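Local coordinates for NADPH-ferredoxin reductase FprA (Mycobacterium tuberculosis, PDB 1LQT), which catalyses electron transfer between NADPH and ferredoxin through a bound FAD and may supply electrons to P450 systems, at residues A[121-126]-A[317-322]; A[176-181]-A[437-442]; A[228-233]-A[251-256]; A[289-294]-A[307-312]. One frame throughout, in Å; residues are numbered along the deposited sequence.

Contact 1 (A[121-126]-A[317-322]); sequences GSIAAV and LVVRSV. With ODP (4-oxo-nicotinamide-adenine dinucleotide phosphate), chain I.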
# COMPACT_ATOMS: atom_id res chain seq x y z
N GLY A 121 -13.15 -0.79 -17.14
CA GLY A 121 -13.38 -2.05 -16.46
C GLY A 121 -12.11 -2.81 -16.12
O GLY A 121 -12.19 -3.82 -15.46
N SER A 122 -10.97 -2.37 -16.64
CA SER A 122 -9.66 -2.96 -16.34
C SER A 122 -8.87 -1.94 -15.53
O SER A 122 -8.53 -0.88 -16.04
CB SER A 122 -8.92 -3.28 -17.62
OG SER A 122 -7.58 -3.66 -17.35
N ILE A 123 -8.62 -2.25 -14.27
CA ILE A 123 -8.00 -1.33 -13.33
C ILE A 123 -6.96 -2.06 -12.51
O ILE A 123 -6.91 -3.28 -12.52
CB ILE A 123 -9.06 -0.65 -12.42
CG1 ILE A 123 -9.76 -1.66 -11.52
CG2 ILE A 123 -10.03 0.12 -13.24
CD1 ILE A 123 -10.78 -1.03 -10.58
N ALA A 124 -6.15 -1.29 -11.78
CA ALA A 124 -5.22 -1.85 -10.83
C ALA A 124 -5.83 -1.92 -9.46
O ALA A 124 -6.69 -1.14 -9.09
CB ALA A 124 -3.94 -1.02 -10.76
N ALA A 125 -5.33 -2.83 -8.66
CA ALA A 125 -5.69 -2.85 -7.27
C ALA A 125 -5.35 -1.54 -6.58
O ALA A 125 -6.09 -1.09 -5.71
CB ALA A 125 -5.08 -4.04 -6.54
N VAL A 126 -4.23 -0.93 -6.96
CA VAL A 126 -3.91 0.38 -6.37
C VAL A 126 -5.14 1.31 -6.45
O VAL A 126 -5.51 1.97 -5.49
CB VAL A 126 -2.72 1.03 -7.08
CG1 VAL A 126 -2.44 2.40 -6.49
CG2 VAL A 126 -1.49 0.14 -6.95
N LEU A 317 -15.15 -6.96 -15.00
CA LEU A 317 -14.18 -6.21 -14.20
C LEU A 317 -12.93 -7.05 -14.13
O LEU A 317 -13.01 -8.23 -13.82
CB LEU A 317 -14.70 -5.97 -12.79
CG LEU A 317 -13.74 -5.25 -11.84
CD1 LEU A 317 -13.48 -3.83 -12.26
CD2 LEU A 317 -14.28 -5.33 -10.41
N VAL A 318 -11.78 -6.45 -14.41
CA VAL A 318 -10.48 -7.08 -14.23
C VAL A 318 -9.68 -6.13 -13.34
O VAL A 318 -9.48 -4.96 -13.69
CB VAL A 318 -9.75 -7.31 -15.56
CG1 VAL A 318 -8.34 -7.83 -15.30
CG2 VAL A 318 -10.52 -8.28 -16.42
N VAL A 319 -9.26 -6.63 -12.20
CA VAL A 319 -8.40 -5.89 -11.29
C VAL A 319 -7.05 -6.57 -11.27
O VAL A 319 -6.92 -7.72 -10.88
CB VAL A 319 -8.95 -5.85 -9.87
CG1 VAL A 319 -8.04 -5.00 -8.98
CG2 VAL A 319 -10.37 -5.31 -9.84
N ARG A 320 -6.02 -5.87 -11.72
CA ARG A 320 -4.66 -6.39 -11.66
C ARG A 320 -4.08 -6.08 -10.28
O ARG A 320 -3.94 -4.92 -9.91
CB ARG A 320 -3.78 -5.88 -12.79
CG ARG A 320 -3.53 -4.38 -12.81
CD ARG A 320 -2.64 -3.95 -13.95
NE ARG A 320 -2.48 -2.51 -13.99
CZ ARG A 320 -3.33 -1.69 -14.58
NH1 ARG A 320 -4.44 -2.10 -15.17
NH2 ARG A 320 -3.06 -0.40 -14.59
N SER A 321 -3.76 -7.12 -9.54
CA SER A 321 -3.09 -7.00 -8.25
C SER A 321 -1.71 -7.62 -8.37
O SER A 321 -1.40 -8.62 -7.74
CB SER A 321 -3.94 -7.60 -7.12
OG SER A 321 -3.37 -7.24 -5.88
N VAL A 322 -0.91 -7.01 -9.21
CA VAL A 322 0.40 -7.54 -9.55
C VAL A 322 1.51 -6.69 -8.99
O VAL A 322 2.65 -6.73 -9.47
CB VAL A 322 0.54 -7.88 -11.03
CG1 VAL A 322 -0.49 -8.91 -11.42
CG2 VAL A 322 0.45 -6.66 -11.95
O1X ODP I . 4.82 -15.05 -9.81
P2B ODP I . 4.91 -13.96 -8.79
O2X ODP I . 5.25 -14.44 -7.40
O3X ODP I . 5.82 -12.81 -9.21
O2B ODP I . 3.41 -13.39 -8.74
C2B ODP I . 3.09 -12.11 -8.20
C3B ODP I . 2.42 -12.13 -6.84
O3B ODP I . 1.49 -13.21 -6.77
C1B ODP I . 2.04 -11.47 -9.04
N9A ODP I . 2.45 -10.98 -10.33
C8A ODP I . 3.41 -10.04 -10.62
N7A ODP I . 3.47 -9.78 -11.92
C5A ODP I . 2.51 -10.56 -12.51
C4A ODP I . 1.88 -11.31 -11.52
N3A ODP I . 0.86 -12.19 -11.73
C2A ODP I . 0.49 -12.30 -13.02
N1A ODP I . 1.04 -11.60 -14.05
C6A ODP I . 2.06 -10.72 -13.80
N6A ODP I . 2.52 -10.00 -14.84
O4B ODP I . 1.60 -10.39 -8.24
C4B ODP I . 1.63 -10.82 -6.87
C5B ODP I . 2.25 -9.74 -6.03
O5B ODP I . 2.10 -10.11 -4.68
PA ODP I . 2.88 -9.29 -3.56
O1A ODP I . 2.63 -9.95 -2.28
O2A ODP I . 4.28 -9.04 -3.95
O3 ODP I . 2.17 -7.86 -3.64
PN ODP I . 0.77 -7.28 -3.06
O1N ODP I . -0.29 -8.31 -3.10
O2N ODP I . 0.60 -6.00 -3.77
O5D ODP I . 1.09 -7.04 -1.53
C5D ODP I . 2.09 -6.05 -1.18
C4D ODP I . 2.57 -6.32 0.23
O4D ODP I . 1.61 -5.93 1.20
C1D ODP I . 1.33 -7.03 2.07
C2D ODP I . 1.72 -8.22 1.29
O2D ODP I . 1.79 -9.40 2.01
C3D ODP I . 2.87 -7.80 0.47
O3D ODP I . 4.04 -7.94 1.24
N1N ODP I . 0.05 -6.94 2.66
C2N ODP I . -0.15 -7.63 3.88
C3N ODP I . -1.42 -7.90 4.26
C7N ODP I . -1.51 -8.69 5.58
N7N ODP I . -2.72 -8.99 5.97
O7N ODP I . -0.44 -9.01 6.14
C4N ODP I . -2.56 -7.57 3.51
O99 ODP I . -3.75 -7.88 3.84
C5N ODP I . -2.32 -6.87 2.24
C6N ODP I . -1.00 -6.59 1.83
O HOH W 1 -6.08 -4.55 -15.11
O HOH W 2 -5.86 -0.07 -16.58
O HOH W 3 -2.17 -3.14 -7.88
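Four backbone hydrogen bonds join 121-126 to 317-322 as parallel strands. Val318 N donates to Gly121 O, and Ile123 N reaches Val318 O at 2.9 Å, nearly along the C=O axis. Arg320 N donates to Ile123 O. The last bond, Ala125 N to Arg320 O at 2.8 Å, comes from above the carbonyl plane, where the strand gives way to helix 125-132. Arg320 O also accepts from a water that accepts from Val126 N.

The Arg320 chain is extended from CG to NE and lays its guanidinium over Ala124 CB, with NE 3.8 Å from that methyl. Two waters sit at the guanidinium edge, each 2.9 Å from Arg320 NH1. One donates to Ser122 OG and Ile123 O, the other to Ser122 O. Arg320 NH2 forms a salt bridge with Asp109, and Ser122 OG bonds to Glu117 O.

On the opposite face of the sheet from Ser122 and Arg320, Ile123 CG1 lies 4.1 Å from Val319 CG2. Val322 CG1 packs on the ODP adenine, 3.4 Å from C4A. Strand 122-124 is an edge strand of the parallel NADP-binding sheet. Strand 317-320 lies between it and strand 149-153, and helix 157-167 packs against Leu317, Ala125 and Ser321.

Contact 2 (A[176-181]-A[437-442]); sequences TDIADH and HGRPRV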
# COMPACT_ATOMS: atom_id res chain seq x y z
N THR A 176 -17.96 -0.88 8.60
CA THR A 176 -16.54 -0.60 8.51
C THR A 176 -16.34 0.85 8.07
O THR A 176 -17.30 1.54 7.70
CB THR A 176 -15.80 -1.52 7.49
OG1 THR A 176 -16.14 -1.12 6.15
CG2 THR A 176 -16.11 -2.99 7.71
N ASP A 177 -15.09 1.27 8.01
CA ASP A 177 -14.74 2.59 7.52
C ASP A 177 -14.53 2.64 6.02
O ASP A 177 -13.95 3.60 5.52
CB ASP A 177 -13.53 3.15 8.28
CG ASP A 177 -12.25 2.47 7.98
OD1 ASP A 177 -12.19 1.56 7.13
OD2 ASP A 177 -11.21 2.88 8.60
N ILE A 178 -15.07 1.68 5.29
CA ILE A 178 -15.06 1.72 3.84
C ILE A 178 -15.65 3.03 3.34
O ILE A 178 -16.57 3.60 3.96
CB ILE A 178 -15.84 0.50 3.27
CG1 ILE A 178 -15.57 0.30 1.78
CG2 ILE A 178 -17.34 0.63 3.59
CD1 ILE A 178 -16.10 -1.03 1.26
N ALA A 179 -15.18 3.51 2.20
CA ALA A 179 -15.72 4.70 1.60
C ALA A 179 -17.22 4.54 1.33
O ALA A 179 -17.66 3.53 0.77
CB ALA A 179 -15.03 4.96 0.28
N ASP A 180 -17.98 5.59 1.61
CA ASP A 180 -19.41 5.55 1.33
C ASP A 180 -19.68 5.32 -0.15
O ASP A 180 -20.64 4.60 -0.49
CB ASP A 180 -20.09 6.83 1.78
CG ASP A 180 -20.45 6.84 3.24
OD1 ASP A 180 -20.42 5.79 3.90
OD2 ASP A 180 -20.89 7.91 3.73
N HIS A 181 -18.88 5.87 -1.06
CA HIS A 181 -19.15 5.68 -2.46
C HIS A 181 -18.98 4.22 -2.89
O HIS A 181 -19.65 3.72 -3.79
CB HIS A 181 -18.31 6.67 -3.30
CG HIS A 181 -16.81 6.65 -3.07
ND1 HIS A 181 -16.07 7.79 -2.81
CD2 HIS A 181 -15.91 5.64 -3.18
CE1 HIS A 181 -14.78 7.48 -2.73
NE2 HIS A 181 -14.66 6.18 -2.95
N HIS A 437 -23.15 5.15 13.69
CA HIS A 437 -23.58 4.18 12.72
C HIS A 437 -22.85 2.86 12.82
O HIS A 437 -22.93 2.00 11.95
CB HIS A 437 -23.41 4.77 11.32
CG HIS A 437 -24.18 6.03 11.15
ND1 HIS A 437 -25.55 6.09 11.31
CD2 HIS A 437 -23.78 7.30 10.92
CE1 HIS A 437 -25.96 7.33 11.13
NE2 HIS A 437 -24.91 8.08 10.89
N GLY A 438 -22.14 2.68 13.93
CA GLY A 438 -21.42 1.45 14.18
C GLY A 438 -20.11 1.30 13.44
O GLY A 438 -19.59 0.21 13.40
N ARG A 439 -19.60 2.39 12.89
CA ARG A 439 -18.39 2.38 12.08
C ARG A 439 -17.27 3.09 12.80
O ARG A 439 -17.53 4.03 13.55
CB ARG A 439 -18.66 3.09 10.75
CG ARG A 439 -19.86 2.52 10.00
CD ARG A 439 -20.35 3.38 8.87
NE ARG A 439 -19.44 3.36 7.73
CZ ARG A 439 -19.68 4.01 6.59
NH1 ARG A 439 -20.75 4.76 6.42
NH2 ARG A 439 -18.80 3.95 5.61
N PRO A 440 -16.01 2.72 12.57
CA PRO A 440 -14.93 3.45 13.24
C PRO A 440 -14.86 4.92 12.82
O PRO A 440 -14.52 5.78 13.63
CB PRO A 440 -13.66 2.67 12.83
CG PRO A 440 -14.17 1.31 12.50
CD PRO A 440 -15.50 1.50 11.91
N ARG A 441 -15.16 5.16 11.56
CA ARG A 441 -15.17 6.50 11.02
C ARG A 441 -15.88 6.47 9.68
O ARG A 441 -16.05 5.40 9.08
CB ARG A 441 -13.76 7.08 10.85
CG ARG A 441 -12.95 6.40 9.79
CD ARG A 441 -11.55 6.99 9.62
NE ARG A 441 -10.75 6.88 10.83
CZ ARG A 441 -10.19 7.90 11.53
NH1 ARG A 441 -10.27 9.18 11.17
NH2 ARG A 441 -9.51 7.61 12.63
N VAL A 442 -16.26 7.65 9.20
CA VAL A 442 -16.66 7.84 7.80
C VAL A 442 -15.69 8.85 7.27
O VAL A 442 -15.62 9.96 7.76
CB VAL A 442 -18.12 8.31 7.63
CG1 VAL A 442 -18.43 8.48 6.17
CG2 VAL A 442 -19.08 7.37 8.29
O HOH W 4 -10.45 4.13 10.91
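Arg439 lays its side chain along the backbone of 176-181, with CG 3.6 Å from Thr176 O. The chain bends at chi3 (72°), and this turns the guanidinium edge toward Thr176 O and Asp180. Arg439 NE donates to Thr176 O at 2.8 Å, nearly along the C=O axis. The end of the group grips a single carboxylate oxygen: Asp180 OD1 is 2.7 Å from Arg439 NH1 and 3.0 Å from Arg439 NH2. NH1 meets the syn lone pair, whereas NH2 comes from above the carboxylate plane, and the two planes are 43° apart. Val442 CG2 covers one guanidinium face near its rim. Val442 CG1 touches Asp180 OD2 at 3.5 Å.

Asp177 and Arg441 run side by side: Asp177 CB lies 3.6 Å from Arg441 CG. One water donates to Asp177 OD2 and accepts from Arg441 NE, while Arg441 NH1 forms salt bridges with Asp427 and Glu430. Thr176 OG1 accepts from Ile178 N, an ST turn, and bonds to Leu173 O.

The contact joins the turn before helix 180-186 to the loop after helix 420-434, away from the annotated sites. The Asp180 salt bridge probably balances the charge of buried Arg439, and Asp180 would be expected to stay ionised.

Contact 3 (A[228-233]-A[251-256]); sequences AELDGI and VLRGYA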
# COMPACT_ATOMS: atom_id res chain seq x y z
N ALA A 228 -7.80 -30.33 -8.88
CA ALA A 228 -6.74 -30.38 -9.87
C ALA A 228 -5.71 -29.28 -9.69
O ALA A 228 -4.59 -29.42 -10.15
CB ALA A 228 -7.30 -30.31 -11.28
N GLU A 229 -6.08 -28.18 -9.04
CA GLU A 229 -5.14 -27.11 -8.78
C GLU A 229 -4.02 -27.54 -7.83
O GLU A 229 -3.01 -26.89 -7.74
CB GLU A 229 -5.85 -25.88 -8.20
CG GLU A 229 -6.88 -25.25 -9.11
CD GLU A 229 -6.32 -24.58 -10.34
OE1 GLU A 229 -5.19 -24.11 -10.28
OE2 GLU A 229 -7.03 -24.52 -11.36
N LEU A 230 -4.25 -28.63 -7.10
CA LEU A 230 -3.30 -29.14 -6.16
C LEU A 230 -2.59 -30.38 -6.69
O LEU A 230 -1.73 -30.93 -5.99
CB LEU A 230 -3.96 -29.42 -4.81
CG LEU A 230 -4.48 -28.14 -4.14
CD1 LEU A 230 -5.29 -28.42 -2.94
CD2 LEU A 230 -3.33 -27.24 -3.74
N ASP A 231 -2.87 -30.83 -7.90
CA ASP A 231 -2.13 -31.98 -8.43
C ASP A 231 -0.70 -31.55 -8.66
O ASP A 231 -0.42 -30.47 -9.20
CB ASP A 231 -2.75 -32.43 -9.76
CG ASP A 231 -2.10 -33.65 -10.35
OD1 ASP A 231 -1.48 -34.44 -9.58
OD2 ASP A 231 -2.20 -33.82 -11.58
N GLY A 232 0.23 -32.36 -8.19
CA GLY A 232 1.64 -32.06 -8.30
C GLY A 232 2.14 -31.14 -7.21
O GLY A 232 3.31 -30.77 -7.24
N ILE A 233 1.27 -30.76 -6.28
CA ILE A 233 1.59 -29.84 -5.18
C ILE A 233 1.69 -30.72 -3.95
O ILE A 233 0.67 -31.21 -3.48
CB ILE A 233 0.51 -28.76 -5.04
CG1 ILE A 233 0.27 -28.04 -6.39
CG2 ILE A 233 0.89 -27.76 -3.96
CD1 ILE A 233 1.51 -27.52 -7.06
N VAL A 251 -4.32 -25.08 4.33
CA VAL A 251 -5.55 -24.31 4.21
C VAL A 251 -6.18 -24.48 2.83
O VAL A 251 -7.38 -24.70 2.71
CB VAL A 251 -5.29 -22.85 4.54
CG1 VAL A 251 -6.50 -22.01 4.22
CG2 VAL A 251 -4.89 -22.70 6.01
N LEU A 252 -5.37 -24.43 1.79
CA LEU A 252 -5.89 -24.60 0.44
C LEU A 252 -6.49 -26.00 0.24
O LEU A 252 -7.51 -26.14 -0.40
CB LEU A 252 -4.81 -24.34 -0.61
CG LEU A 252 -4.26 -22.91 -0.66
CD1 LEU A 252 -3.24 -22.84 -1.76
CD2 LEU A 252 -5.33 -21.84 -0.85
N ARG A 253 -5.82 -27.03 0.77
CA ARG A 253 -6.38 -28.37 0.69
C ARG A 253 -7.74 -28.41 1.37
O ARG A 253 -8.66 -29.07 0.88
CB ARG A 253 -5.45 -29.40 1.33
CG ARG A 253 -4.12 -29.64 0.62
CD ARG A 253 -3.44 -30.89 1.10
NE ARG A 253 -2.06 -31.01 0.66
CZ ARG A 253 -1.70 -31.34 -0.56
NH1 ARG A 253 -2.61 -31.58 -1.47
NH2 ARG A 253 -0.40 -31.44 -0.84
N GLY A 254 -7.87 -27.74 2.51
CA GLY A 254 -9.14 -27.71 3.20
C GLY A 254 -10.23 -27.12 2.32
O GLY A 254 -11.34 -27.62 2.27
N TYR A 255 -9.92 -26.04 1.63
CA TYR A 255 -10.93 -25.46 0.73
C TYR A 255 -11.26 -26.38 -0.43
O TYR A 255 -12.44 -26.51 -0.79
CB TYR A 255 -10.47 -24.10 0.18
CG TYR A 255 -10.43 -23.00 1.22
CD1 TYR A 255 -11.54 -22.74 2.02
CD2 TYR A 255 -9.37 -22.17 1.34
CE1 TYR A 255 -11.51 -21.74 2.96
CE2 TYR A 255 -9.34 -21.16 2.29
CZ TYR A 255 -10.41 -20.97 3.11
OH TYR A 255 -10.42 -20.00 4.08
N ALA A 256 -10.24 -27.03 -1.00
CA ALA A 256 -10.48 -27.91 -2.13
C ALA A 256 -11.34 -29.11 -1.74
O ALA A 256 -12.04 -29.65 -2.60
CB ALA A 256 -9.14 -28.35 -2.73
O HOH W 5 -2.14 -32.83 -4.07
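Leu230, Arg253 and Ile233 carry this small contact between the turn at 228-233 and helix 243-256. Leu230 is buried and points its CB toward the helix. Its CG is anti to the carbonyl carbon (chi1 -65°), and CD1 is the branch that touches. Leu230 CD1 lies 3.8 Å from Arg253 CA and 3.9 Å from Ala256 CB. The CG of Arg253 is also 3.9 Å from Leu230 CD1. Ala256 stands on the same side of the helix, four residues beyond Leu252.

Arg253 extends from CG to NE along the turn. Its NH2 donates to Ile233 O at 2.9 Å, with an N-H...O angle of 150°. The carbonyl oxygen lies near the guanidinium plane, but the nitrogen stands above the carbonyl plane. A water at the guanidinium edge accepts from Arg253 NH1 and donates to Leu230 O at 2.7 Å. The arginine thus reaches two carbonyls of one type II beta turn, Leu230 to Ile233, one directly and one through water.

Arg253 NH2 also forms a salt bridge with Asp235, at the start of helix 235-241. The carboxylate probably offsets the arginine's charge, and the turn carbonyls probably fix the direction of its guanidinium; the leucine methyl packs on its aliphatic base.

Contact 4 (A[289-294]-A[307-312]); sequences LGRNEL and TGEREE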
# COMPACT_ATOMS: atom_id res chain seq x y z
N LEU A 289 -7.14 -16.21 -21.24
CA LEU A 289 -6.23 -16.79 -20.26
C LEU A 289 -5.37 -17.85 -20.93
O LEU A 289 -5.79 -18.54 -21.86
CB LEU A 289 -7.03 -17.44 -19.13
CG LEU A 289 -7.98 -16.50 -18.38
CD1 LEU A 289 -8.81 -17.30 -17.40
CD2 LEU A 289 -7.25 -15.37 -17.69
N GLY A 290 -4.13 -17.94 -20.45
CA GLY A 290 -3.18 -18.92 -20.92
C GLY A 290 -2.70 -19.79 -19.78
O GLY A 290 -2.44 -19.31 -18.68
N ARG A 291 -2.54 -21.09 -20.05
CA ARG A 291 -2.03 -22.01 -19.06
C ARG A 291 -0.50 -22.00 -19.11
O ARG A 291 0.10 -22.05 -20.17
CB ARG A 291 -2.58 -23.43 -19.30
CG ARG A 291 -2.17 -24.41 -18.24
CD ARG A 291 -2.80 -25.77 -18.41
NE ARG A 291 -2.32 -26.52 -19.55
CZ ARG A 291 -1.36 -27.44 -19.52
NH1 ARG A 291 -0.71 -27.69 -18.42
NH2 ARG A 291 -1.10 -28.12 -20.64
N ASN A 292 0.09 -22.03 -17.92
CA ASN A 292 1.52 -22.11 -17.71
C ASN A 292 1.92 -23.45 -17.12
O ASN A 292 1.12 -24.12 -16.47
CB ASN A 292 1.96 -21.01 -16.74
CG ASN A 292 1.62 -19.64 -17.23
OD1 ASN A 292 1.71 -19.36 -18.43
ND2 ASN A 292 1.24 -18.75 -16.31
N GLU A 293 3.19 -23.78 -17.29
CA GLU A 293 3.86 -24.83 -16.56
C GLU A 293 5.04 -24.22 -15.81
O GLU A 293 5.58 -23.23 -16.24
CB GLU A 293 4.37 -25.92 -17.50
CG GLU A 293 3.24 -26.68 -18.22
CD GLU A 293 3.73 -27.60 -19.30
OE1 GLU A 293 4.53 -27.15 -20.12
OE2 GLU A 293 3.34 -28.78 -19.34
N LEU A 294 5.43 -24.81 -14.71
CA LEU A 294 6.57 -24.36 -13.94
C LEU A 294 7.84 -24.98 -14.49
O LEU A 294 7.92 -26.17 -14.71
CB LEU A 294 6.41 -24.72 -12.48
CG LEU A 294 5.22 -24.01 -11.82
CD1 LEU A 294 5.01 -24.53 -10.44
CD2 LEU A 294 5.34 -22.51 -11.80
N THR A 307 2.23 -22.34 -22.09
CA THR A 307 2.00 -23.50 -22.96
C THR A 307 1.50 -23.14 -24.34
O THR A 307 1.53 -23.99 -25.24
CB THR A 307 0.91 -24.42 -22.41
OG1 THR A 307 -0.34 -23.71 -22.32
CG2 THR A 307 1.28 -24.96 -21.06
N GLY A 308 1.00 -21.92 -24.50
CA GLY A 308 0.35 -21.50 -25.73
C GLY A 308 -1.13 -21.75 -25.81
O GLY A 308 -1.81 -21.29 -26.74
N GLU A 309 -1.66 -22.50 -24.88
CA GLU A 309 -3.09 -22.76 -24.83
C GLU A 309 -3.84 -21.49 -24.46
O GLU A 309 -3.38 -20.71 -23.62
CB GLU A 309 -3.36 -23.81 -23.79
CG GLU A 309 -2.77 -25.16 -24.12
CD GLU A 309 -2.80 -26.12 -22.94
OE1 GLU A 309 -3.55 -25.87 -21.97
OE2 GLU A 309 -2.04 -27.13 -22.98
N ARG A 310 -5.03 -21.33 -25.05
CA ARG A 310 -5.85 -20.13 -24.82
C ARG A 310 -7.28 -20.51 -24.49
O ARG A 310 -7.84 -21.37 -25.16
CB ARG A 310 -5.78 -19.20 -26.03
CG ARG A 310 -4.36 -18.79 -26.37
CD ARG A 310 -3.82 -17.79 -25.36
NE ARG A 310 -2.45 -17.37 -25.68
CZ ARG A 310 -1.36 -17.83 -25.09
NH1 ARG A 310 -1.41 -18.76 -24.16
NH2 ARG A 310 -0.17 -17.33 -25.42
N GLU A 311 -7.84 -19.83 -23.49
CA GLU A 311 -9.21 -20.02 -23.00
C GLU A 311 -9.78 -18.60 -22.87
O GLU A 311 -9.07 -17.70 -22.46
CB GLU A 311 -9.10 -20.64 -21.56
CG GLU A 311 -10.32 -20.77 -20.68
CD GLU A 311 -9.96 -21.07 -19.22
OE1 GLU A 311 -10.83 -20.87 -18.34
OE2 GLU A 311 -8.81 -21.50 -18.94
N GLU A 312 -11.04 -18.40 -23.19
CA GLU A 312 -11.69 -17.10 -22.95
C GLU A 312 -12.78 -17.30 -21.89
O GLU A 312 -13.48 -18.32 -21.87
CB GLU A 312 -12.27 -16.48 -24.25
CG GLU A 312 -11.21 -16.30 -25.34
CD GLU A 312 -11.58 -15.31 -26.43
OE1 GLU A 312 -12.69 -14.77 -26.40
OE2 GLU A 312 -10.69 -15.03 -27.29
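The Arg291 guanidinium has Thr307 CG2 over the centre of one face, 3.9 Å above the plane. At its edge stands Glu309. The grip is side-on: Arg291 NE donates to Glu309 OE1 at 2.8 Å with an angle of 175°, and Arg291 NH2 to Glu309 OE2 at 2.7 Å. Both oxygens are met from above the carboxylate plane, and the two flat groups are 42° apart. The bend at chi3 (70°) folds the arginine alongside the glutamate. The Arg310 guanidinium has Gly308 O over one face, toward the rim. Its NH1 donates to Glu309 O and lies 3.7 Å from Gly290 CA, so the group passes close to the Gly290 backbone. Arg310 NH2 has its salt bridge with Asp306.

These strands, 286-296 and 302-314, form a beta hairpin within a three-stranded antiparallel sheet. Leu289 and Glu311 make a hydrogen-bonded pair: Leu289 N reaches Glu311 O at 2.7 Å, and Glu311 N donates back to Leu289 O.

Further along, Arg291 O accepts twice from Thr307. The backbone N comes in nearly along the C=O axis at 2.9 Å, and OG1 donates from above the carbonyl plane at 2.8 Å. Thr307 OG1 also accepts from Glu309 N, an ST turn. Glu311 OE2 turns to a salt bridge with Arg270, and Asn292 ND2 bonds to Ser274 OG and Arg199 O.

In the fold
Contact 1 is the buried one, inside the parallel NADP-binding sheet, and its segment 317-322 touches the bound nucleotide. The other three are partly buried. Contact 4 lies on the antiparallel hairpin, whose strand 302-314 leads into strand 317-320; both its segments lie between those of contact 1, so it is nested there, with centres about 20 Å apart. Contact 3 is nested there too, but joins a turn to a helix. Contact 2 crosses contact 1 along the chain and ties in the C-terminal part. Backbone bonds dominate contact 1. Contact 4 adds an exposed ion pair to its backbone bonds, while one arginine carries most of the direct polar bonds in each of contacts 2 and 3.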